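Local coordinates for protein arginine decarboxylase (Campylobacter jejuni subsp. jejuni, PDB 3NZP) that probably catalyses the pyridoxal 5'-phosphate-dependent decarboxylation of arginine to agmatine, a step in spermidine biosynthesis, at residues Y255-K260 with E308-L313. Sequence-based numbering, arbitrary orientation.
Sequences YTELRK and EQKKDL
Thr-256 and Lys-310 meet with their side chains crossing at about a right angle: CB and CG of the lysine lie against Thr-256 CG2, and the lysine chain bends at chi2, while a second bend at chi4 (63°) sets NZ beside Thr-256 OG1, a hydrogen bond of 3.2 Å donated by the ammonium. Both polar ends have a further partner in Asn-253, one turn back on the helix: Thr-256 OG1 bonds its carbonyl oxygen and Lys-310 NZ its side-chain oxygen. Lys-310 NZ also joins a salt-bridge network: Glu-257 OE2 makes a long salt bridge of 3.7 Å to it and another of 3.4 Å to Lys-260 NZ, whose hydrogen bond is weak, while Glu-257 also reaches the second subunit, packing on its Asp-398.

Residues 255-260 lie on helix 242-260, while 308-313 carry the last residues of helix 292-309 and the loop after it; both helices belong to the outer layer of the eight-stranded parallel barrel that binds the cofactor. The latter helix closes in a Schellman motif with Lys-311 at positive phi, after which the chain turns Asp-312 and Leu-313 toward helix 242-260.

There, Asp-312 OD2 sits 3.7 Å above the Arg-259 guanidinium plane, offset toward its rim, with the carboxylate plane turned 44° from it; the long salt bridge, 3.8 Å from Arg-259 NE, is therefore a matter of charge, with no N-H aimed at the oxygen. The same OD2 accepts Leu-313 N at 2.7 Å on its anti side, which ties the carboxylate to the backbone N-H of the next residue. Leu-313 CD2 lies at the guanidinium edge, and Tyr-255 OH donates to Leu-313 O (2.7 Å) from 35° above the carbonyl plane, while Arg-259 CG lies over one face of the Tyr-255 ring, offset toward the rim.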
loop_
_atom_site.group_PDB
_atom_site.type_symbol
_atom_site.label_atom_id
_atom_site.label_comp_id
_atom_site.label_asym_id
_atom_site.label_seq_id
_atom_site.Cartn_x
_atom_site.Cartn_y
_atom_site.Cartn_z
ATOM N N TYR B 255 19.097 -31.419 3.496
ATOM C CA TYR B 255 18.482 -32.168 4.580
ATOM C C TYR B 255 19.253 -33.458 4.853
ATOM O O TYR B 255 19.704 -33.685 5.970
ATOM C CB TYR B 255 17.046 -32.500 4.209
ATOM C CG TYR B 255 16.460 -33.644 4.989
ATOM C CD1 TYR B 255 16.074 -33.485 6.314
ATOM C CD2 TYR B 255 16.256 -34.879 4.384
ATOM C CE1 TYR B 255 15.484 -34.534 7.013
ATOM C CE2 TYR B 255 15.672 -35.928 5.069
ATOM C CZ TYR B 255 15.284 -35.753 6.377
ATOM O OH TYR B 255 14.662 -36.787 7.038
ATOM N N THR B 256 19.400 -34.306 3.836
ATOM C CA THR B 256 20.121 -35.568 4.007
ATOM C C THR B 256 21.553 -35.334 4.489
ATOM O O THR B 256 21.992 -35.957 5.452
ATOM C CB THR B 256 20.171 -36.416 2.692
ATOM O OG1 THR B 256 20.810 -35.670 1.650
ATOM C CG2 THR B 256 18.773 -36.806 2.246
ATOM N N GLU B 257 22.276 -34.437 3.824
ATOM C CA GLU B 257 23.652 -34.143 4.206
ATOM C C GLU B 257 23.781 -33.725 5.667
ATOM O O GLU B 257 24.761 -34.059 6.340
ATOM C CB GLU B 257 24.224 -33.038 3.322
ATOM C CG GLU B 257 24.721 -33.520 1.991
ATOM C CD GLU B 257 25.838 -34.536 2.133
ATOM O OE1 GLU B 257 26.804 -34.253 2.879
ATOM O OE2 GLU B 257 25.750 -35.612 1.497
ATOM N N LEU B 258 22.791 -32.981 6.146
ATOM C CA LEU B 258 22.793 -32.508 7.514
ATOM C C LEU B 258 22.552 -33.665 8.466
ATOM O O LEU B 258 23.121 -33.708 9.555
ATOM C CB LEU B 258 21.731 -31.423 7.691
ATOM C CG LEU B 258 22.198 -29.991 7.991
ATOM C CD1 LEU B 258 23.549 -29.688 7.383
ATOM C CD2 LEU B 258 21.162 -29.033 7.452
ATOM N N ARG B 259 21.717 -34.614 8.064
ATOM C CA ARG B 259 21.468 -35.753 8.931
ATOM C C ARG B 259 22.714 -36.618 9.045
ATOM O O ARG B 259 23.052 -37.105 10.125
ATOM C CB ARG B 259 20.333 -36.607 8.403
ATOM C CG ARG B 259 19.008 -35.924 8.402
ATOM C CD ARG B 259 17.938 -36.973 8.476
ATOM N NE ARG B 259 18.227 -37.866 9.589
ATOM C CZ ARG B 259 17.354 -38.709 10.120
ATOM N NH1 ARG B 259 16.123 -38.780 9.638
ATOM N NH2 ARG B 259 17.715 -39.471 11.143
ATOM N N LYS B 260 23.392 -36.809 7.918
ATOM C CA LYS B 260 24.597 -37.616 7.873
ATOM C C LYS B 260 25.668 -36.966 8.730
ATOM O O LYS B 260 26.631 -37.606 9.151
ATOM C CB LYS B 260 25.109 -37.737 6.429
ATOM C CG LYS B 260 26.310 -38.672 6.277
ATOM C CD LYS B 260 26.890 -38.682 4.859
ATOM C CE LYS B 260 27.591 -37.370 4.509
ATOM N NZ LYS B 260 28.173 -37.384 3.127
ATOM N N GLU B 308 15.500 -42.044 -0.901
ATOM C CA GLU B 308 15.940 -43.353 -1.355
ATOM C C GLU B 308 17.392 -43.302 -1.809
ATOM O O GLU B 308 18.206 -44.091 -1.349
ATOM C CB GLU B 308 15.045 -43.855 -2.479
ATOM C CG GLU B 308 13.596 -43.977 -2.072
ATOM C CD GLU B 308 12.729 -44.614 -3.152
ATOM O OE1 GLU B 308 12.895 -44.261 -4.346
ATOM O OE2 GLU B 308 11.873 -45.465 -2.795
ATOM N N GLN B 309 17.724 -42.369 -2.692
ATOM C CA GLN B 309 19.091 -42.253 -3.180
ATOM C C GLN B 309 20.094 -42.230 -2.039
ATOM O O GLN B 309 21.016 -43.041 -2.000
ATOM C CB GLN B 309 19.272 -40.989 -4.018
ATOM C CG GLN B 309 20.728 -40.714 -4.381
ATOM C CD GLN B 309 20.910 -39.434 -5.165
ATOM O OE1 GLN B 309 20.477 -38.361 -4.728
ATOM N NE2 GLN B 309 21.554 -39.532 -6.326
ATOM N N LYS B 310 19.918 -41.301 -1.110
ATOM C CA LYS B 310 20.819 -41.188 0.023
ATOM C C LYS B 310 20.447 -42.232 1.063
ATOM O O LYS B 310 21.010 -42.263 2.155
ATOM C CB LYS B 310 20.714 -39.791 0.630
ATOM C CG LYS B 310 20.917 -38.655 -0.362
ATOM C CD LYS B 310 22.277 -38.744 -1.038
ATOM C CE LYS B 310 22.693 -37.413 -1.684
ATOM N NZ LYS B 310 22.885 -36.264 -0.719
ATOM N N LYS B 311 19.500 -43.096 0.703
ATOM C CA LYS B 311 18.999 -44.157 1.592
ATOM C C LYS B 311 18.890 -43.684 3.029
ATOM O O LYS B 311 19.362 -44.334 3.961
ATOM C CB LYS B 311 19.861 -45.422 1.495
ATOM C CG LYS B 311 21.344 -45.193 1.553
ATOM C CD LYS B 311 22.100 -46.425 1.086
ATOM C CE LYS B 311 23.602 -46.168 1.109
ATOM N NZ LYS B 311 24.388 -47.365 0.711
ATOM N N ASP B 312 18.243 -42.530 3.176
ATOM C CA ASP B 312 18.016 -41.905 4.467
ATOM C C ASP B 312 16.527 -41.925 4.758
ATOM O O ASP B 312 15.739 -42.529 4.020
ATOM C CB ASP B 312 18.532 -40.473 4.444
ATOM C CG ASP B 312 19.022 -40.013 5.801
ATOM O OD1 ASP B 312 19.947 -39.172 5.834
ATOM O OD2 ASP B 312 18.492 -40.492 6.832
ATOM N N LEU B 313 16.151 -41.253 5.835
ATOM C CA LEU B 313 14.758 -41.187 6.272
ATOM C C LEU B 313 13.902 -40.167 5.527
ATOM O O LEU B 313 14.253 -38.989 5.448
ATOM C CB LEU B 313 14.723 -40.869 7.766
ATOM C CG LEU B 313 13.341 -40.557 8.309
ATOM C CD1 LEU B 313 12.490 -41.811 8.245
ATOM C CD2 LEU B 313 13.459 -40.040 9.726
#